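Local coordinates for prolyl-tRNA synthetase (Naegleria fowleri, PDB 6UYH), which probably charges tRNA with proline at the expense of ATP, as a class II synthetase, and is held here with the inhibitor halofuginone and an ATP analogue, at residues K251-A256 with T261-Q266; Q299-P304 with N348-R353. All coordinates share one frame; numbering follows the deposited sequence.

Overall arrangement
Following the chain from its N terminus, contact 1 comes first. It closes a short loop of four residues, turning 251-256 back onto 261-266 as a beta hairpin in the class II catalytic core, at the start of the strand that runs on through 272. The chain then passes helix 274-283 and enters the anticodon-binding domain. There contact 2 closes a wider loop of 43 residues, containing helix 313-328 and strand 333-335, and seats helix 343-353 on strand 300-304. The two loops follow in series, neither nesting nor crossing. Their centres are about 56 Å apart, on opposite sides of the chain's centre, so each ties together its own part of the molecule.

Contact 1: residues K251-A256 with T261-Q266; sequences KIQFEA and TQFAYQ
Gln253 and Phe263 run alongside each other in the same direction, with amide and ring planes only 23° apart. Gln253 CG comes to 3.6 Å from Phe263 CE1, and the extended chain carries NE2 on along the same side of the ring toward CZ. On the other face of the ladder Phe254 and Gln262 meet quite differently, ring and amide planes being steeply inclined at 75°. Phe254 CG is tucked between the amide nitrogen and the carbonyl carbon (chi1 67°), which swings the ring across to its partner; Phe254 CZ reaches 3.4 Å from Gln262 OE1. Ala256 CB packs against the same amide, 3.6 Å from Gln262 CD. Between these two faces runs an antiparallel beta hairpin of the class II core, with Phe254 and Gln262 as a hydrogen-bonded pair: Phe254 N to Gln262 O and Gln262 N to Phe254 O are both 2.9 Å. Where strand 253-255 begins, Ala264 N adds a nearly straight bond to Ile252 O at 3.0 Å. The Ile252 side chain crosses that of Gln266 at about a right angle, CD1 touching the amide, while Tyr125 of helix 121-131 packs against both.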
loop_
_atom_site.group_PDB
_atom_site.type_symbol
_atom_site.label_atom_id
_atom_site.label_comp_id
_atom_site.label_asym_id
_atom_site.label_seq_id
_atom_site.Cartn_x
_atom_site.Cartn_y
_atom_site.Cartn_z
ATOM N N LYS A 251 -27.115 -9.060 -8.739
ATOM C CA LYS A 251 -27.401 -9.329 -10.150
ATOM C C LYS A 251 -26.109 -9.439 -10.962
ATOM O O LYS A 251 -25.926 -8.773 -11.983
ATOM C CB LYS A 251 -28.337 -8.267 -10.738
ATOM N N ILE A 252 -25.203 -10.296 -10.496
ATOM C CA ILE A 252 -23.960 -10.576 -11.215
ATOM C C ILE A 252 -24.246 -11.800 -12.080
ATOM O O ILE A 252 -24.112 -12.945 -11.647
ATOM C CB ILE A 252 -22.778 -10.792 -10.274
ATOM C CG1 ILE A 252 -22.633 -9.614 -9.301
ATOM C CG2 ILE A 252 -21.502 -10.966 -11.078
ATOM C CD1 ILE A 252 -21.609 -9.855 -8.183
ATOM N N GLN A 253 -24.632 -11.546 -13.328
ATOM C CA GLN A 253 -25.104 -12.569 -14.247
ATOM C C GLN A 253 -24.258 -12.553 -15.507
ATOM O O GLN A 253 -23.645 -11.543 -15.860
ATOM C CB GLN A 253 -26.571 -12.344 -14.628
ATOM C CG GLN A 253 -27.543 -12.386 -13.464
ATOM C CD GLN A 253 -28.913 -11.876 -13.855
ATOM O OE1 GLN A 253 -29.055 -10.734 -14.291
ATOM N NE2 GLN A 253 -29.927 -12.723 -13.716
ATOM N N PHE A 254 -24.242 -13.680 -16.203
ATOM C CA PHE A 254 -23.520 -13.758 -17.459
ATOM C C PHE A 254 -24.280 -14.652 -18.421
ATOM O O PHE A 254 -25.058 -15.519 -18.012
ATOM C CB PHE A 254 -22.086 -14.279 -17.252
ATOM C CG PHE A 254 -22.018 -15.705 -16.794
ATOM C CD1 PHE A 254 -21.825 -16.729 -17.706
ATOM C CD2 PHE A 254 -22.143 -16.024 -15.453
ATOM C CE1 PHE A 254 -21.763 -18.049 -17.291
ATOM C CE2 PHE A 254 -22.083 -17.345 -15.033
ATOM C CZ PHE A 254 -21.893 -18.356 -15.955
ATOM N N GLU A 255 -24.068 -14.409 -19.711
ATOM C CA GLU A 255 -24.523 -15.325 -20.748
ATOM C C GLU A 255 -23.523 -16.470 -20.824
ATOM O O GLU A 255 -22.369 -16.271 -21.223
ATOM C CB GLU A 255 -24.648 -14.602 -22.086
ATOM N N ALA A 256 -23.952 -17.662 -20.420
ATOM C CA ALA A 256 -23.089 -18.829 -20.483
ATOM C C ALA A 256 -22.887 -19.259 -21.935
ATOM O O ALA A 256 -23.553 -18.776 -22.857
ATOM C CB ALA A 256 -23.675 -19.976 -19.660
ATOM N N THR A 261 -28.715 -17.463 -19.209
ATOM C CA THR A 261 -28.146 -16.526 -18.246
ATOM C C THR A 261 -28.027 -17.195 -16.886
ATOM O O THR A 261 -29.002 -17.749 -16.371
ATOM C CB THR A 261 -28.997 -15.264 -18.121
ATOM O OG1 THR A 261 -30.295 -15.616 -17.627
ATOM C CG2 THR A 261 -29.136 -14.574 -19.471
ATOM N N GLN A 262 -26.836 -17.121 -16.303
ATOM C CA GLN A 262 -26.536 -17.772 -15.038
ATOM C C GLN A 262 -25.903 -16.769 -14.089
ATOM O O GLN A 262 -25.299 -15.780 -14.519
ATOM C CB GLN A 262 -25.595 -18.968 -15.233
ATOM C CG GLN A 262 -26.083 -19.968 -16.276
ATOM C CD GLN A 262 -25.066 -21.059 -16.564
ATOM O OE1 GLN A 262 -23.930 -21.013 -16.083
ATOM N NE2 GLN A 262 -25.471 -22.051 -17.352
ATOM N N PHE A 263 -26.056 -17.036 -12.793
ATOM C CA PHE A 263 -25.405 -16.243 -11.761
ATOM C C PHE A 263 -23.971 -16.719 -11.566
ATOM O O PHE A 263 -23.702 -17.925 -11.559
ATOM C CB PHE A 263 -26.166 -16.353 -10.440
ATOM C CG PHE A 263 -27.502 -15.682 -10.449
ATOM C CD1 PHE A 263 -27.593 -14.302 -10.404
ATOM C CD2 PHE A 263 -28.669 -16.432 -10.475
ATOM C CE1 PHE A 263 -28.820 -13.675 -10.399
ATOM C CE2 PHE A 263 -29.904 -15.814 -10.472
ATOM C CZ PHE A 263 -29.987 -14.437 -10.434
ATOM N N ALA A 264 -23.050 -15.768 -11.414
ATOM C CA ALA A 264 -21.658 -16.120 -11.185
ATOM C C ALA A 264 -21.486 -16.778 -9.819
ATOM O O ALA A 264 -22.225 -16.500 -8.871
ATOM C CB ALA A 264 -20.761 -14.879 -11.270
ATOM N N TYR A 265 -20.499 -17.662 -9.731
ATOM C CA TYR A 265 -20.028 -18.174 -8.453
ATOM C C TYR A 265 -18.904 -17.276 -7.960
ATOM O O TYR A 265 -18.053 -16.849 -8.747
ATOM C CB TYR A 265 -19.542 -19.613 -8.596
ATOM C CG TYR A 265 -20.681 -20.584 -8.827
ATOM C CD1 TYR A 265 -21.218 -21.307 -7.768
ATOM C CD2 TYR A 265 -21.234 -20.748 -10.087
ATOM C CE1 TYR A 265 -22.272 -22.191 -7.963
ATOM C CE2 TYR A 265 -22.292 -21.632 -10.292
ATOM C CZ TYR A 265 -22.803 -22.344 -9.220
ATOM O OH TYR A 265 -23.847 -23.221 -9.403
ATOM N N GLN A 266 -18.919 -16.959 -6.664
ATOM C CA GLN A 266 -17.945 -16.029 -6.105
ATOM C C GLN A 266 -17.263 -16.598 -4.875
ATOM O O GLN A 266 -17.824 -17.428 -4.151
ATOM C CB GLN A 266 -18.575 -14.697 -5.713
ATOM C CG GLN A 266 -19.024 -13.857 -6.898
ATOM C CD GLN A 266 -19.820 -12.658 -6.450
ATOM O OE1 GLN A 266 -21.039 -12.740 -6.290
ATOM N NE2 GLN A 266 -19.133 -11.539 -6.219
#

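Contact 2: residues Q299-P304 with N348-R353. With EDO (1,2-ethanediol), chain R.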
loop_
_atom_site.group_PDB
_atom_site.type_symbol
_atom_site.label_atom_id
_atom_site.label_comp_id
_atom_site.label_asym_id
_atom_site.label_seq_id
_atom_site.Cartn_x
_atom_site.Cartn_y
_atom_site.Cartn_z
ATOM N N GLN A 299 18.718 -9.435 8.994
ATOM C CA GLN A 299 18.876 -10.867 9.235
ATOM C C GLN A 299 20.150 -11.197 9.995
ATOM O O GLN A 299 20.165 -12.138 10.798
ATOM C CB GLN A 299 18.860 -11.624 7.910
ATOM C CG GLN A 299 17.551 -11.476 7.148
ATOM C CD GLN A 299 17.675 -12.000 5.742
ATOM O OE1 GLN A 299 18.511 -11.532 4.969
ATOM N NE2 GLN A 299 16.858 -12.991 5.404
ATOM N N VAL A 300 21.224 -10.452 9.747
ATOM C CA VAL A 300 22.529 -10.723 10.341
ATOM C C VAL A 300 23.122 -9.398 10.785
ATOM O O VAL A 300 23.174 -8.450 9.997
ATOM C CB VAL A 300 23.488 -11.425 9.355
ATOM C CG1 VAL A 300 24.827 -11.719 10.035
ATOM C CG2 VAL A 300 22.871 -12.700 8.795
ATOM N N VAL A 301 23.560 -9.318 12.039
ATOM C CA VAL A 301 24.304 -8.160 12.530
ATOM C C VAL A 301 25.740 -8.595 12.787
ATOM O O VAL A 301 25.980 -9.636 13.413
ATOM C CB VAL A 301 23.656 -7.546 13.788
ATOM C CG1 VAL A 301 23.573 -8.555 14.941
ATOM C CG2 VAL A 301 24.403 -6.273 14.210
ATOM N N VAL A 302 26.694 -7.819 12.272
ATOM C CA VAL A 302 28.119 -8.105 12.420
ATOM C C VAL A 302 28.684 -7.156 13.464
ATOM O O VAL A 302 28.498 -5.937 13.371
ATOM C CB VAL A 302 28.866 -7.958 11.082
ATOM C CG1 VAL A 302 30.327 -8.392 11.231
ATOM C CG2 VAL A 302 28.186 -8.761 9.989
ATOM N N ILE A 303 29.360 -7.706 14.466
ATOM C CA ILE A 303 29.879 -6.879 15.552
ATOM C C ILE A 303 31.377 -7.118 15.719
ATOM O O ILE A 303 31.795 -8.219 16.101
ATOM C CB ILE A 303 29.123 -7.146 16.862
ATOM C CG1 ILE A 303 27.618 -6.939 16.656
ATOM C CG2 ILE A 303 29.640 -6.243 17.972
ATOM C CD1 ILE A 303 26.797 -7.076 17.915
ATOM N N PRO A 304 32.218 -6.125 15.436
ATOM C CA PRO A 304 33.647 -6.265 15.736
ATOM C C PRO A 304 33.898 -5.984 17.210
ATOM O O PRO A 304 33.382 -5.013 17.766
ATOM C CB PRO A 304 34.303 -5.210 14.840
ATOM C CG PRO A 304 33.258 -4.155 14.691
ATOM C CD PRO A 304 31.915 -4.858 14.746
ATOM N N ASN A 348 22.541 -7.161 23.508
ATOM C CA ASN A 348 21.180 -6.944 23.990
ATOM C C ASN A 348 20.383 -6.086 23.019
ATOM O O ASN A 348 19.210 -6.363 22.756
ATOM C CB ASN A 348 21.206 -6.281 25.367
ATOM C CG ASN A 348 21.740 -7.196 26.447
ATOM O OD1 ASN A 348 21.551 -8.413 26.396
ATOM N ND2 ASN A 348 22.411 -6.614 27.439
ATOM N N TYR A 349 21.008 -5.033 22.489
ATOM C CA TYR A 349 20.327 -4.106 21.592
ATOM C C TYR A 349 19.669 -4.837 20.429
ATOM O O TYR A 349 18.494 -4.607 20.111
ATOM C CB TYR A 349 21.335 -3.075 21.088
ATOM C CG TYR A 349 20.771 -2.014 20.171
ATOM C CD1 TYR A 349 20.419 -0.763 20.664
ATOM C CD2 TYR A 349 20.626 -2.250 18.807
ATOM C CE1 TYR A 349 19.915 0.216 19.826
ATOM C CE2 TYR A 349 20.115 -1.277 17.966
ATOM C CZ TYR A 349 19.769 -0.049 18.484
ATOM O OH TYR A 349 19.266 0.919 17.651
ATOM N N TRP A 350 20.409 -5.729 19.783
ATOM C CA TRP A 350 19.885 -6.409 18.609
ATOM C C TRP A 350 19.070 -7.642 18.969
ATOM O O TRP A 350 18.174 -8.018 18.205
ATOM C CB TRP A 350 21.036 -6.782 17.668
ATOM C CG TRP A 350 21.780 -5.582 17.166
ATOM C CD1 TRP A 350 23.029 -5.180 17.537
ATOM C CD2 TRP A 350 21.307 -4.606 16.227
ATOM N NE1 TRP A 350 23.371 -4.026 16.878
ATOM C CE2 TRP A 350 22.334 -3.652 16.067
ATOM C CE3 TRP A 350 20.123 -4.451 15.500
ATOM C CZ2 TRP A 350 22.212 -2.557 15.211
ATOM C CZ3 TRP A 350 20.002 -3.354 14.646
ATOM C CH2 TRP A 350 21.043 -2.425 14.512
ATOM N N GLU A 351 19.347 -8.280 20.113
ATOM C CA GLU A 351 18.474 -9.365 20.563
ATOM C C GLU A 351 17.079 -8.843 20.878
ATOM O O GLU A 351 16.077 -9.467 20.515
ATOM C CB GLU A 351 19.075 -10.066 21.788
ATOM C CG GLU A 351 20.244 -10.990 21.468
ATOM C CD GLU A 351 20.969 -11.484 22.709
ATOM O OE1 GLU A 351 20.625 -11.036 23.826
ATOM O OE2 GLU A 351 21.890 -12.320 22.563
ATOM N N LEU A 352 17.001 -7.693 21.551
ATOM C CA LEU A 352 15.715 -7.062 21.848
ATOM C C LEU A 352 14.909 -6.805 20.581
ATOM O O LEU A 352 13.684 -6.979 20.556
ATOM C CB LEU A 352 15.965 -5.751 22.601
ATOM C CG LEU A 352 14.776 -4.858 22.954
ATOM C CD1 LEU A 352 13.757 -5.647 23.786
ATOM C CD2 LEU A 352 15.246 -3.613 23.706
ATOM N N ARG A 353 15.582 -6.393 19.514
ATOM C CA ARG A 353 14.897 -6.043 18.279
ATOM C C ARG A 353 14.665 -7.243 17.372
ATOM O O ARG A 353 13.973 -7.111 16.358
ATOM C CB ARG A 353 15.690 -4.943 17.565
ATOM C CG ARG A 353 15.625 -3.630 18.339
ATOM C CD ARG A 353 16.721 -2.644 17.953
ATOM N NE ARG A 353 16.493 -1.325 18.544
ATOM C CZ ARG A 353 16.725 -1.014 19.821
ATOM N NH1 ARG A 353 17.203 -1.924 20.661
ATOM N NH2 ARG A 353 16.481 0.213 20.261
HETATM C C1 EDO R . 18.728 -13.567 1.719
HETATM O O1 EDO R . 18.377 -14.531 0.718
HETATM C C2 EDO R . 17.457 -12.895 2.216
HETATM O O2 EDO R . 16.568 -13.896 2.731
#
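Trp350 is sandwiched between Val301 of the strand and its own helix neighbour Tyr349, which occupy opposite faces of the indole. The closest approach from the strand is a methyl: Val301 CG2 lies 3.7 Å from the centroid of the five-membered ring and just 11° off its normal, a CH-pi contact over that ring, toward the rim of the indole as a whole. This branch is anti to the backbone N of Val301 (chi1 of CG1 60°), while the sister methyl CG1 lies against the start of the side chain, 4.1 Å from both Trp350 CB and CG. Ile303 adds a looser apolar touch, its CD1 standing 4.2 Å from Trp350 CD1. The indole nitrogen is engaged as well, since NE1 donates a hydrogen bond to Asp336. In the anticodon-binding domain strand 300-304 runs in the interior of a mixed sheet, between the parallel strands 333-335 and 357-361, and its side chains alternate: Val301 and Ile303 meet helix 343-353, whereas Val300, Val302 and Pro304 pack on helix 313-328. Tyr349 turns an edge to the indole, with CD2 3.5 Å above the centre of the Trp350 ring system, and the Arg353 guanidinium lies over a face of the tyrosine. That guanidinium is pinned by a bond from Arg353 NH1 to Tyr349 O of 3.0 Å, lying close to the guanidinium plane, and by a salt bridge from NH2 to Glu34. At the start of the strand Gln299 NE2 donates to O2 of a 1,2-ethanediol, probably from the crystallisation liquor, at 2.8 Å. The same amide is also fixed by the protein, NE2 bonding to Pro293 O and OE1 accepting from Arg332 N.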